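Local coordinates for uncharacterized protein (Singapore grouper iridovirus, PDB 3RJ2) that binds histone H3 and belongs to the ORF158L-like family of viral proteins, its further function not being established, at residues F54-V59 / H73-L78; S48-M53 / E79-G84; K29-W34 / H98-V103; I5-E10 / I21-N26. All blocks are in the same frame, centred on the assembly; numbering follows the deposited sequence.

Interaction 1 (F54-V59 / H73-L78)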
loop_
_atom_site.group_PDB
_atom_site.type_symbol
_atom_site.label_atom_id
_atom_site.label_comp_id
_atom_site.label_asym_id
_atom_site.label_seq_id
_atom_site.Cartn_x
_atom_site.Cartn_y
_atom_site.Cartn_z
ATOM N N PHE A 54 -0.795 -5.683 16.077
ATOM C CA PHE A 54 -2.104 -6.144 15.605
ATOM C C PHE A 54 -2.711 -5.285 14.487
ATOM O O PHE A 54 -3.870 -5.480 14.136
ATOM C CB PHE A 54 -3.097 -6.362 16.774
ATOM C CG PHE A 54 -2.563 -7.268 17.867
ATOM C CD1 PHE A 54 -2.508 -8.648 17.690
ATOM C CD2 PHE A 54 -2.083 -6.736 19.056
ATOM C CE1 PHE A 54 -1.995 -9.483 18.696
ATOM C CE2 PHE A 54 -1.564 -7.566 20.061
ATOM C CZ PHE A 54 -1.525 -8.935 19.873
ATOM N N MET A 55 -1.933 -4.367 13.905
ATOM C CA MET A 55 -2.396 -3.647 12.693
ATOM C C MET A 55 -2.430 -4.585 11.486
ATOM O O MET A 55 -1.663 -5.533 11.409
ATOM C CB MET A 55 -1.484 -2.461 12.352
ATOM C CG MET A 55 -1.892 -1.116 12.925
ATOM S SD MET A 55 -0.750 0.126 12.282
ATOM C CE MET A 55 -1.192 1.504 13.341
ATOM N N ARG A 56 -3.311 -4.307 10.539
ATOM C CA ARG A 56 -3.325 -5.052 9.299
ATOM C C ARG A 56 -3.262 -4.052 8.168
ATOM O O ARG A 56 -3.927 -3.030 8.230
ATOM C CB ARG A 56 -4.591 -5.894 9.206
ATOM C CG ARG A 56 -4.840 -6.528 7.860
ATOM C CD ARG A 56 -5.531 -7.863 8.039
ATOM N NE ARG A 56 -6.942 -7.782 7.721
ATOM C CZ ARG A 56 -7.843 -8.705 8.063
ATOM N NH1 ARG A 56 -7.488 -9.785 8.762
ATOM N NH2 ARG A 56 -9.109 -8.534 7.716
ATOM N N HIS A 57 -2.463 -4.353 7.153
ATOM C CA HIS A 57 -2.431 -3.560 5.922
ATOM C C HIS A 57 -2.751 -4.444 4.724
ATOM O O HIS A 57 -2.497 -5.652 4.747
ATOM C CB HIS A 57 -1.062 -2.898 5.738
ATOM C CG HIS A 57 -0.533 -2.283 6.992
ATOM N ND1 HIS A 57 0.580 -2.767 7.651
ATOM C CD2 HIS A 57 -1.001 -1.262 7.747
ATOM C CE1 HIS A 57 0.787 -2.055 8.746
ATOM N NE2 HIS A 57 -0.158 -1.134 8.826
ATOM N N ARG A 58 -3.303 -3.842 3.680
ATOM C CA ARG A 58 -3.519 -4.551 2.442
ATOM C C ARG A 58 -2.589 -4.013 1.352
ATOM O O ARG A 58 -2.496 -2.800 1.124
ATOM C CB ARG A 58 -4.980 -4.422 2.038
ATOM C CG ARG A 58 -5.407 -5.323 0.950
ATOM C CD ARG A 58 -6.880 -5.075 0.645
ATOM N NE ARG A 58 -7.090 -5.017 -0.785
ATOM C CZ ARG A 58 -7.886 -5.810 -1.486
ATOM N NH1 ARG A 58 -8.617 -6.744 -0.893
ATOM N NH2 ARG A 58 -7.952 -5.639 -2.791
ATOM N N VAL A 59 -1.882 -4.938 0.706
ATOM C CA VAL A 59 -1.096 -4.651 -0.491
ATOM C C VAL A 59 -1.786 -5.316 -1.682
ATOM O O VAL A 59 -1.970 -6.534 -1.703
ATOM C CB VAL A 59 0.349 -5.211 -0.387
ATOM C CG1 VAL A 59 1.166 -4.767 -1.590
ATOM C CG2 VAL A 59 1.001 -4.758 0.900
ATOM N N HIS A 73 -2.549 -9.489 2.814
ATOM C CA HIS A 73 -2.617 -8.713 4.060
ATOM C C HIS A 73 -1.321 -8.843 4.803
ATOM O O HIS A 73 -0.766 -9.940 4.907
ATOM C CB HIS A 73 -3.736 -9.189 4.983
ATOM C CG HIS A 73 -5.100 -8.975 4.427
ATOM N ND1 HIS A 73 -6.081 -9.940 4.480
ATOM C CD2 HIS A 73 -5.640 -7.922 3.778
ATOM C CE1 HIS A 73 -7.174 -9.485 3.893
ATOM N NE2 HIS A 73 -6.932 -8.262 3.457
ATOM N N LEU A 74 -0.842 -7.721 5.317
ATOM C CA LEU A 74 0.275 -7.696 6.256
ATOM C C LEU A 74 -0.282 -7.602 7.685
ATOM O O LEU A 74 -0.960 -6.636 8.024
ATOM C CB LEU A 74 1.204 -6.522 5.937
ATOM C CG LEU A 74 1.613 -6.363 4.460
ATOM C CD1 LEU A 74 2.613 -5.246 4.302
ATOM C CD2 LEU A 74 2.160 -7.665 3.857
ATOM N N ASN A 75 -0.018 -8.625 8.499
ATOM C CA ASN A 75 -0.496 -8.673 9.876
ATOM C C ASN A 75 0.642 -8.448 10.884
ATOM O O ASN A 75 1.629 -9.192 10.890
ATOM C CB ASN A 75 -1.192 -10.009 10.116
ATOM C CG ASN A 75 -2.486 -10.132 9.327
ATOM O OD1 ASN A 75 -3.401 -9.343 9.509
ATOM N ND2 ASN A 75 -2.561 -11.116 8.449
ATOM N N HIS A 76 0.519 -7.416 11.717
ATOM C CA HIS A 76 1.601 -7.070 12.655
ATOM C C HIS A 76 1.819 -8.096 13.766
ATOM O O HIS A 76 2.952 -8.296 14.209
ATOM C CB HIS A 76 1.397 -5.680 13.263
ATOM C CG HIS A 76 2.057 -4.588 12.486
ATOM N ND1 HIS A 76 1.592 -4.164 11.264
ATOM C CD2 HIS A 76 3.154 -3.843 12.749
ATOM C CE1 HIS A 76 2.369 -3.195 10.810
ATOM N NE2 HIS A 76 3.324 -2.980 11.696
ATOM N N GLY A 77 0.755 -8.745 14.220
ATOM C CA GLY A 77 0.848 -9.589 15.426
ATOM C C GLY A 77 1.482 -8.786 16.560
ATOM O O GLY A 77 1.129 -7.625 16.771
ATOM N N LEU A 78 2.448 -9.384 17.256
ATOM C CA LEU A 78 3.124 -8.710 18.362
ATOM C C LEU A 78 4.203 -7.694 17.944
ATOM O O LEU A 78 4.739 -6.968 18.795
ATOM C CB LEU A 78 3.732 -9.734 19.330
ATOM C CG LEU A 78 2.899 -10.409 20.431
ATOM C CD1 LEU A 78 2.003 -9.433 21.217
ATOM C CD2 LEU A 78 2.077 -11.551 19.886
HETATM O O HOH W 1 -8.812 -6.842 2.213
#
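The guanidinium of Arg56 lies flat on one face of the His73 imidazole, planes 11° apart and centres 4.4 Å apart, with NE over the middle of the ring. At the rim of the same imidazole, near its plane, come the backbone oxygen of His57, CB of Arg58 and a water, while the edge of the guanidinium looks toward OD1 of Asn75. These stacked groups decorate one side of a β-hairpin, strands 56-62 and 68-75, whose antiparallel pairing puts Arg56, Arg58, His73 and Asn75 on one face and His57 and Leu74 on the other. The Arg56 chain starts with CG anti to the backbone N (chi1 170°) and then bends at chi2 and chi3, and its CD comes within 3.8 Å of CB of His73.

The backbones are joined by reciprocal hydrogen bonds of the pair His57 and Leu74, the shorter being Leu74 N to His57 O at 2.7 Å. Beyond the regular strands the pairing runs on: His76 N reaches Met55 O nearly straight (2.9 Å, 166°), and Phe54 N meets Gly77 O. That carbonyl oxygen also sits 3.8 Å above the centre of the Phe54 ring. On the buried face, CG2 of Val59 packs against CD1 of Leu74, beside Leu45 and Tyr47 of strand 44-50. Arg58 gives its NE to OG1 of Thr60, and its NH1 donates to the water, 3.1 Å away, which in turn lies 2.7 Å from NE2 of His73.

Interaction 2 (S48-M53 / E79-G84)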
loop_
_atom_site.group_PDB
_atom_site.type_symbol
_atom_site.label_atom_id
_atom_site.label_comp_id
_atom_site.label_asym_id
_atom_site.label_seq_id
_atom_site.Cartn_x
_atom_site.Cartn_y
_atom_site.Cartn_z
ATOM N N SER A 48 9.314 -2.641 5.049
ATOM C CA SER A 48 9.475 -2.498 6.482
ATOM C C SER A 48 8.408 -1.514 6.952
ATOM O O SER A 48 8.440 -0.345 6.564
ATOM C CB SER A 48 10.871 -1.965 6.800
ATOM O OG SER A 48 11.088 -1.948 8.201
ATOM N N VAL A 49 7.451 -1.979 7.751
ATOM C CA VAL A 49 6.322 -1.128 8.124
ATOM C C VAL A 49 6.353 -0.766 9.602
ATOM O O VAL A 49 6.289 -1.637 10.461
ATOM C CB VAL A 49 4.948 -1.758 7.785
ATOM C CG1 VAL A 49 3.837 -0.820 8.198
ATOM C CG2 VAL A 49 4.838 -2.067 6.294
ATOM N N ASP A 50 6.452 0.529 9.871
ATOM C CA ASP A 50 6.438 1.063 11.229
ATOM C C ASP A 50 4.996 1.396 11.596
ATOM O O ASP A 50 4.403 2.314 11.026
ATOM C CB ASP A 50 7.299 2.326 11.272
ATOM C CG ASP A 50 7.891 2.590 12.636
ATOM O OD1 ASP A 50 7.299 2.166 13.660
ATOM O OD2 ASP A 50 8.969 3.230 12.684
ATOM N N GLY A 51 4.423 0.625 12.514
ATOM C CA GLY A 51 3.048 0.828 12.944
ATOM C C GLY A 51 2.856 0.495 14.416
ATOM O O GLY A 51 3.602 0.978 15.283
ATOM N N GLU A 52 1.849 -0.332 14.688
ATOM C CA GLU A 52 1.486 -0.754 16.036
ATOM C C GLU A 52 1.093 -2.226 15.973
ATOM O O GLU A 52 0.740 -2.729 14.902
ATOM C CB GLU A 52 0.301 0.068 16.566
ATOM C CG GLU A 52 0.544 1.586 16.686
ATOM C CD GLU A 52 1.705 1.941 17.602
ATOM O OE1 GLU A 52 1.982 1.166 18.542
ATOM O OE2 GLU A 52 2.346 2.998 17.383
ATOM N N MET A 53 1.156 -2.905 17.116
ATOM C CA MET A 53 0.841 -4.322 17.189
ATOM C C MET A 53 -0.580 -4.540 16.727
ATOM O O MET A 53 -1.448 -3.696 16.966
ATOM C CB MET A 53 0.975 -4.843 18.623
ATOM C CG MET A 53 2.400 -4.820 19.195
ATOM S SD MET A 53 2.533 -5.430 20.920
ATOM C CE MET A 53 1.205 -4.542 21.703
ATOM N N GLU A 79 4.514 -7.628 16.653
ATOM C CA GLU A 79 5.545 -6.707 16.147
ATOM C C GLU A 79 4.960 -5.339 15.813
ATOM O O GLU A 79 3.946 -5.245 15.115
ATOM C CB GLU A 79 6.189 -7.261 14.866
ATOM C CG GLU A 79 6.661 -8.692 14.946
ATOM C CD GLU A 79 7.959 -8.863 15.721
ATOM O OE1 GLU A 79 8.793 -7.913 15.759
ATOM O OE2 GLU A 79 8.147 -9.974 16.280
ATOM N N ASP A 80 5.598 -4.275 16.278
ATOM C CA ASP A 80 5.180 -2.937 15.860
ATOM C C ASP A 80 5.848 -2.524 14.548
ATOM O O ASP A 80 5.321 -1.696 13.806
ATOM C CB ASP A 80 5.387 -1.898 16.971
ATOM C CG ASP A 80 6.763 -1.963 17.590
ATOM O OD1 ASP A 80 7.274 -3.086 17.855
ATOM O OD2 ASP A 80 7.332 -0.880 17.835
ATOM N N VAL A 81 7.006 -3.113 14.273
ATOM C CA VAL A 81 7.687 -2.941 12.991
ATOM C C VAL A 81 7.685 -4.283 12.258
ATOM O O VAL A 81 8.291 -5.259 12.713
ATOM C CB VAL A 81 9.119 -2.389 13.164
ATOM C CG1 VAL A 81 9.856 -2.334 11.818
ATOM C CG2 VAL A 81 9.081 -1.009 13.825
ATOM N N LEU A 82 6.970 -4.324 11.137
ATOM C CA LEU A 82 6.754 -5.560 10.392
ATOM C C LEU A 82 7.551 -5.550 9.103
ATOM O O LEU A 82 7.384 -4.673 8.275
ATOM C CB LEU A 82 5.257 -5.772 10.105
ATOM C CG LEU A 82 4.809 -6.910 9.192
ATOM C CD1 LEU A 82 5.171 -8.250 9.779
ATOM C CD2 LEU A 82 3.316 -6.832 8.976
ATOM N N GLU A 83 8.421 -6.544 8.952
ATOM C CA GLU A 83 9.324 -6.630 7.828
ATOM C C GLU A 83 9.123 -7.947 7.112
ATOM O O GLU A 83 8.775 -8.981 7.721
ATOM C CB GLU A 83 10.779 -6.463 8.290
ATOM C CG GLU A 83 11.010 -5.111 8.988
ATOM C CD GLU A 83 12.478 -4.750 9.233
ATOM O OE1 GLU A 83 13.297 -5.668 9.481
ATOM O OE2 GLU A 83 12.800 -3.525 9.214
ATOM N N GLY A 84 9.331 -7.907 5.806
ATOM C CA GLY A 84 9.175 -9.088 4.998
ATOM C C GLY A 84 9.238 -8.739 3.540
ATOM O O GLY A 84 9.572 -7.621 3.169
#
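Ser48 and Glu83 face each other across a non-hydrogen-bonded pair of antiparallel strands, and their side chains supply the link the backbone lacks there. The serine OG, anti to its own backbone N (chi1 -174°), donates to OE2 of Glu83 at 2.5 Å, a short bond taken on the anti lone pair of the carboxylate. Glu83 meets it with CG anti to the carbonyl carbon (chi1 -59°) and a chain extended beyond that atom; CG itself passes 3.3 Å from the serine oxygen.

Val81 shares this face. Its CG1 branch lies against OG of Ser48, whereas CG2 is 3.6 Å from OD1 of Asp50, the two side chains crossing at a slant. One valine thus touches both a hydroxyl and a carboxylate, with a different methyl for each.

On the other face Val49 and Leu82 form the hydrogen-bonded pair, with Val49 N to Leu82 O at 2.7 Å and Leu82 N to Val49 O at 2.9 Å. Where the strands end, Gly51 N still reaches Asp80 O at 2.8 Å, and CB of Asp80 rests 3.8 Å from the carbonyl oxygen of Gly51.

Strand 81-87 is one of the two outermost strands of a four-stranded antiparallel sheet, and strand 44-50 separates it from strand 6-12, to which Ser48 and Asp50 bond through their backbones. Val49 turns to the inner side, against Ile5, and Leu82 touches His76 in the loop leading out of strand 68-75.

Interaction 3 (K29-W34 / H98-V103)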
loop_
_atom_site.group_PDB
_atom_site.type_symbol
_atom_site.label_atom_id
_atom_site.label_comp_id
_atom_site.label_asym_id
_atom_site.label_seq_id
_atom_site.Cartn_x
_atom_site.Cartn_y
_atom_site.Cartn_z
ATOM N N LYS A 29 -0.968 11.490 11.631
ATOM C CA LYS A 29 -2.359 11.374 11.235
ATOM C C LYS A 29 -2.572 9.891 10.943
ATOM O O LYS A 29 -1.637 9.107 11.017
ATOM C CB LYS A 29 -2.658 12.296 10.041
ATOM C CG LYS A 29 -2.464 13.794 10.389
ATOM C CD LYS A 29 -1.920 14.618 9.223
ATOM C CE LYS A 29 -3.037 15.259 8.398
ATOM N NZ LYS A 29 -2.509 15.884 7.151
ATOM N N TYR A 30 -3.797 9.489 10.666
ATOM C CA TYR A 30 -4.142 8.092 10.880
ATOM C C TYR A 30 -4.090 7.222 9.599
ATOM O O TYR A 30 -2.998 7.072 9.020
ATOM C CB TYR A 30 -5.444 8.026 11.698
ATOM C CG TYR A 30 -5.235 8.417 13.172
ATOM C CD1 TYR A 30 -5.474 7.489 14.200
ATOM C CD2 TYR A 30 -4.772 9.698 13.538
ATOM C CE1 TYR A 30 -5.276 7.825 15.551
ATOM C CE2 TYR A 30 -4.565 10.042 14.885
ATOM C CZ TYR A 30 -4.820 9.097 15.888
ATOM O OH TYR A 30 -4.628 9.409 17.226
ATOM N N CYS A 31 -5.224 6.663 9.161
ATOM C CA CYS A 31 -5.272 5.807 7.962
ATOM C C CYS A 31 -4.945 6.546 6.666
ATOM O O CYS A 31 -5.336 7.699 6.478
ATOM C CB CYS A 31 -6.638 5.163 7.801
ATOM S SG CYS A 31 -7.007 3.966 9.028
ATOM N N TRP A 32 -4.215 5.874 5.785
ATOM C CA TRP A 32 -3.981 6.377 4.437
ATOM C C TRP A 32 -4.045 5.264 3.399
ATOM O O TRP A 32 -4.078 4.081 3.739
ATOM C CB TRP A 32 -2.675 7.183 4.338
ATOM C CG TRP A 32 -1.453 6.515 4.918
ATOM C CD1 TRP A 32 -0.828 6.831 6.101
ATOM C CD2 TRP A 32 -0.691 5.449 4.337
ATOM N NE1 TRP A 32 0.254 6.017 6.295
ATOM C CE2 TRP A 32 0.367 5.160 5.231
ATOM C CE3 TRP A 32 -0.801 4.704 3.150
ATOM C CZ2 TRP A 32 1.308 4.144 4.985
ATOM C CZ3 TRP A 32 0.137 3.693 2.905
ATOM C CH2 TRP A 32 1.178 3.430 3.818
ATOM N N ILE A 33 -4.110 5.670 2.134
ATOM C CA ILE A 33 -4.045 4.762 0.994
ATOM C C ILE A 33 -2.943 5.310 0.111
ATOM O O ILE A 33 -2.780 6.528 -0.022
ATOM C CB ILE A 33 -5.385 4.695 0.224
ATOM C CG1 ILE A 33 -6.506 4.198 1.143
ATOM C CG2 ILE A 33 -5.274 3.795 -0.999
ATOM C CD1 ILE A 33 -7.899 4.336 0.534
ATOM N N TRP A 34 -2.160 4.402 -0.454
ATOM C CA TRP A 34 -1.054 4.762 -1.309
ATOM C C TRP A 34 -1.149 3.990 -2.620
ATOM O O TRP A 34 -1.354 2.777 -2.619
ATOM C CB TRP A 34 0.248 4.460 -0.579
ATOM C CG TRP A 34 1.505 4.663 -1.344
ATOM C CD1 TRP A 34 2.160 5.846 -1.552
ATOM C CD2 TRP A 34 2.295 3.645 -1.971
ATOM N NE1 TRP A 34 3.307 5.625 -2.294
ATOM C CE2 TRP A 34 3.415 4.281 -2.556
ATOM C CE3 TRP A 34 2.154 2.251 -2.119
ATOM C CZ2 TRP A 34 4.411 3.564 -3.259
ATOM C CZ3 TRP A 34 3.152 1.536 -2.827
ATOM C CH2 TRP A 34 4.261 2.200 -3.375
ATOM N N HIS A 98 -3.343 -0.208 1.463
ATOM C CA HIS A 98 -4.311 0.340 2.408
ATOM C C HIS A 98 -3.696 0.110 3.781
ATOM O O HIS A 98 -3.633 -1.036 4.240
ATOM C CB HIS A 98 -5.674 -0.377 2.335
ATOM C CG HIS A 98 -6.454 -0.105 1.080
ATOM N ND1 HIS A 98 -6.108 -0.635 -0.146
ATOM C CD2 HIS A 98 -7.573 0.628 0.867
ATOM C CE1 HIS A 98 -6.969 -0.226 -1.062
ATOM N NE2 HIS A 98 -7.874 0.533 -0.471
ATOM N N ALA A 99 -3.241 1.187 4.422
ATOM C CA ALA A 99 -2.656 1.133 5.761
ATOM C C ALA A 99 -3.703 1.097 6.877
ATOM O O ALA A 99 -4.671 1.853 6.857
ATOM C CB ALA A 99 -1.731 2.316 5.961
ATOM N N ALA A 100 -3.487 0.221 7.856
ATOM C CA ALA A 100 -4.434 -0.054 8.935
ATOM C C ALA A 100 -5.826 -0.288 8.368
ATOM O O ALA A 100 -6.779 0.405 8.729
ATOM C CB ALA A 100 -4.445 1.067 9.984
ATOM N N ILE A 101 -5.928 -1.265 7.467
ATOM C CA ILE A 101 -7.216 -1.675 6.912
ATOM C C ILE A 101 -8.057 -2.366 7.991
ATOM O O ILE A 101 -9.241 -2.636 7.779
ATOM C CB ILE A 101 -7.069 -2.582 5.667
ATOM C CG1 ILE A 101 -8.413 -2.672 4.916
ATOM C CG2 ILE A 101 -6.545 -3.965 6.063
ATOM C CD1 ILE A 101 -8.302 -2.907 3.447
ATOM N N ASN A 102 -7.435 -2.654 9.139
ATOM C CA ASN A 102 -8.166 -3.156 10.315
ATOM C C ASN A 102 -9.111 -2.106 10.874
ATOM O O ASN A 102 -10.088 -2.452 11.534
ATOM C CB ASN A 102 -7.245 -3.722 11.411
ATOM C CG ASN A 102 -6.246 -2.723 11.921
ATOM O OD1 ASN A 102 -6.297 -2.313 13.093
ATOM N ND2 ASN A 102 -5.318 -2.323 11.065
ATOM N N VAL A 103 -8.804 -0.837 10.597
ATOM C CA VAL A 103 -9.639 0.302 10.964
ATOM C C VAL A 103 -10.523 0.769 9.783
ATOM O O VAL A 103 -11.743 0.770 9.892
ATOM C CB VAL A 103 -8.770 1.466 11.492
ATOM C CG1 VAL A 103 -9.586 2.752 11.655
ATOM C CG2 VAL A 103 -8.107 1.079 12.830
HETATM O O HOH W 2 -6.509 2.425 4.832
#
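Ala99 sets its methyl on the six-membered ring of Trp32, a close apolar contact. This CH-pi approach is almost perpendicular: CB lies 3.5 Å from the ring centroid and only 5° off the ring normal. Chi1 of Trp32 (50°) places CG between the backbone N and the carbonyl carbon. A second CH-pi contact repeats the theme more loosely, CG2 of Ile33 standing over one face of the His98 imidazole at 4.3 Å from its centroid, while CG1 and CD1 of the same isoleucine approach CD2 of the ring. Ile33 and His98 form an antiparallel non-hydrogen-bonded pair, their side chains alongside each other and pointing the same way.

Sulfur supplies the remaining apolar packing. SG of Cys31 lies 3.9 Å from CG1 of Val103 and 4.0 Å from CB of Ala100, the residue at the N-cap of the short helix 101-104; it also lies 3.6 Å from Ala100 O.

Polar bonds are few. Ala99 N donates to Trp32 O at 3.1 Å, with the donor nitrogen lying nearly in line with the C=O bond. A water donates both to this oxygen and, at 2.8 Å, to Ala99 O, so the Trp32 carbonyl is gripped twice.

The flat groups are anchored beyond the two segments, by Ile5 O and by OG1 of Thr134. In a buried setting where strand 94-98 gives way to a helix, this chemistry implies that ring faces serve apolar packing, while NE1 of Trp32 and NE2 of His98 bond to those outside partners and one water bridges the carbonyls of Trp32 and Ala99.

Interaction 4 (I5-E10 / I21-N26)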
loop_
_atom_site.group_PDB
_atom_site.type_symbol
_atom_site.label_atom_id
_atom_site.label_comp_id
_atom_site.label_asym_id
_atom_site.label_seq_id
_atom_site.Cartn_x
_atom_site.Cartn_y
_atom_site.Cartn_z
ATOM N N ILE A 5 1.602 5.140 10.746
ATOM C CA ILE A 5 2.090 4.084 9.781
ATOM C C ILE A 5 3.071 4.662 8.756
ATOM O O ILE A 5 2.737 5.551 7.966
ATOM C CB ILE A 5 0.920 3.367 9.057
ATOM C CG1 ILE A 5 -0.158 2.968 10.057
ATOM C CG2 ILE A 5 1.401 2.135 8.278
ATOM C CD1 ILE A 5 -1.539 3.365 9.603
ATOM N N VAL A 6 4.291 4.144 8.782
ATOM C CA VAL A 6 5.340 4.594 7.885
ATOM C C VAL A 6 5.893 3.359 7.229
ATOM O O VAL A 6 6.377 2.458 7.901
ATOM C CB VAL A 6 6.433 5.380 8.641
ATOM C CG1 VAL A 6 7.585 5.748 7.702
ATOM C CG2 VAL A 6 5.821 6.632 9.269
ATOM N N ALA A 7 5.773 3.298 5.915
ATOM C CA ALA A 7 6.197 2.123 5.171
ATOM C C ALA A 7 7.421 2.437 4.329
ATOM O O ALA A 7 7.454 3.432 3.603
ATOM C CB ALA A 7 5.047 1.594 4.296
ATOM N N ASN A 8 8.443 1.601 4.469
ATOM C CA ASN A 8 9.625 1.674 3.637
ATOM C C ASN A 8 9.523 0.528 2.630
ATOM O O ASN A 8 9.628 -0.642 3.009
ATOM C CB ASN A 8 10.897 1.574 4.500
ATOM C CG ASN A 8 12.188 1.813 3.692
ATOM O OD1 ASN A 8 12.678 0.922 2.990
ATOM N ND2 ASN A 8 12.747 3.020 3.806
ATOM N N CYS A 9 9.273 0.869 1.363
ATOM C CA CYS A 9 9.129 -0.125 0.300
ATOM C C CYS A 9 10.315 -0.118 -0.653
ATOM O O CYS A 9 10.600 0.908 -1.289
ATOM C CB CYS A 9 7.858 0.116 -0.516
ATOM S SG CYS A 9 6.349 0.312 0.449
ATOM N N GLU A 10 10.995 -1.268 -0.730
ATOM C CA GLU A 10 12.000 -1.537 -1.762
ATOM C C GLU A 10 11.402 -2.414 -2.863
ATOM O O GLU A 10 11.160 -3.598 -2.662
ATOM C CB GLU A 10 13.244 -2.227 -1.191
ATOM C CG GLU A 10 14.087 -1.368 -0.277
ATOM C CD GLU A 10 15.387 -2.060 0.192
ATOM O OE1 GLU A 10 15.466 -3.312 0.165
ATOM O OE2 GLU A 10 16.332 -1.333 0.593
ATOM N N ILE A 21 11.002 3.536 -1.835
ATOM C CA ILE A 21 9.981 4.545 -1.655
ATOM C C ILE A 21 9.602 4.577 -0.187
ATOM O O ILE A 21 9.363 3.536 0.417
ATOM C CB ILE A 21 8.760 4.259 -2.543
ATOM C CG1 ILE A 21 9.168 4.360 -4.020
ATOM C CG2 ILE A 21 7.613 5.222 -2.218
ATOM C CD1 ILE A 21 8.161 3.876 -4.965
ATOM N N LEU A 22 9.577 5.772 0.392
ATOM C CA LEU A 22 9.188 5.924 1.783
ATOM C C LEU A 22 7.798 6.539 1.795
ATOM O O LEU A 22 7.634 7.702 1.448
ATOM C CB LEU A 22 10.188 6.826 2.522
ATOM C CG LEU A 22 10.579 6.526 3.972
ATOM C CD1 LEU A 22 11.279 7.742 4.593
ATOM C CD2 LEU A 22 9.408 6.114 4.824
ATOM N N VAL A 23 6.793 5.772 2.194
ATOM C CA VAL A 23 5.416 6.268 2.099
ATOM C C VAL A 23 5.041 7.502 2.950
ATOM O O VAL A 23 4.762 8.566 2.387
ATOM C CB VAL A 23 4.372 5.144 2.169
ATOM C CG1 VAL A 23 2.992 5.733 2.110
ATOM C CG2 VAL A 23 4.578 4.195 0.985
ATOM N N ASN A 24 5.040 7.412 4.271
ATOM C CA ASN A 24 4.550 8.558 5.054
ATOM C C ASN A 24 5.579 9.243 5.987
ATOM O O ASN A 24 6.119 8.609 6.865
ATOM C CB ASN A 24 3.312 8.098 5.836
ATOM C CG ASN A 24 2.860 9.092 6.876
ATOM O OD1 ASN A 24 2.860 10.298 6.643
ATOM N ND2 ASN A 24 2.452 8.588 8.031
ATOM N N GLU A 25 5.840 10.535 5.821
ATOM C CA GLU A 25 6.678 11.257 6.821
ATOM C C GLU A 25 6.083 12.545 7.406
ATOM O O GLU A 25 5.853 13.517 6.683
ATOM C CB GLU A 25 8.086 11.571 6.311
ATOM C CG GLU A 25 8.843 10.407 5.732
ATOM C CD GLU A 25 8.655 10.315 4.238
ATOM O OE1 GLU A 25 7.572 9.864 3.802
ATOM O OE2 GLU A 25 9.587 10.709 3.503
ATOM N N ASN A 26 5.820 12.554 8.708
ATOM C CA ASN A 26 5.718 11.345 9.521
ATOM C C ASN A 26 4.296 11.435 10.026
ATOM O O ASN A 26 4.019 11.231 11.214
ATOM C CB ASN A 26 6.730 11.368 10.676
ATOM C CG ASN A 26 7.029 9.977 11.246
ATOM O OD1 ASN A 26 6.183 9.354 11.900
ATOM N ND2 ASN A 26 8.250 9.501 11.022
#
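A β-hairpin of strands 6-12 and 18-22 brings Cys9 opposite Ile21 and Asn8 opposite Leu22 in antiparallel register. Cys9 and Ile21 are the hydrogen-bonded pair, joined by Cys9 N to Ile21 O and, in return, Ile21 N to Cys9 O at 2.7 Å. Two residues farther from the turn, Val23 N donates to Ala7 O at 2.8 Å, although strand 18-22 has by then ended.

From there a side chain takes over. Asn24, with CG anti to its backbone N (chi1 169°), sends ND2 to Ile5 O at 3.1 Å; the bond is straight at hydrogen (164°) and the acceptor lies in the amide plane, but the donor stands above the plane of the Ile5 carbonyl. The same oxygen accepts from NE1 of Trp32, while ND2 also serves Trp27 O, so both ends of the link are shared.

Val6 meets three residues of the other segment. Its CG1 meets CD2 of Leu22 at 3.4 Å, tighter than usual for two carbons, and its CG2 lies 3.1 Å from Asn24 O and 3.8 Å from OD1 of Asn26, whose side chain crosses it at about a right angle.

Toward the interior, Ala7 CB faces Val23 CB at 4.2 Å, with Trp32 and Trp34 packed against Val23. The arrangement is that of an edge hairpin in an antiparallel sheet, strand 18-22 lying outermost and strand 6-12 pairing onward with strand 44-50.

Interaction 3 is the buried contact, interactions 1 and 4 are partly buried, and interaction 2 lies at the surface. Interactions 2 and 4 belong to the same four-stranded sheet, where strands 44-50 and 6-12 are neighbours; interactions 1 and 3 reach the six-stranded sheet, joined by the probable bond of Arg58 O with His98 N. Ile5 ties the two sheets together, its oxygen bonded to Trp32 and its side chain packed on Met55 and His57. Chemistry follows position: a carboxylate and hydroxyl pair at the surface, a cationic stack on the hairpin's more open face, methyl groups on aromatic faces inside, and an amide side chain extending a strand pairing at a sheet edge.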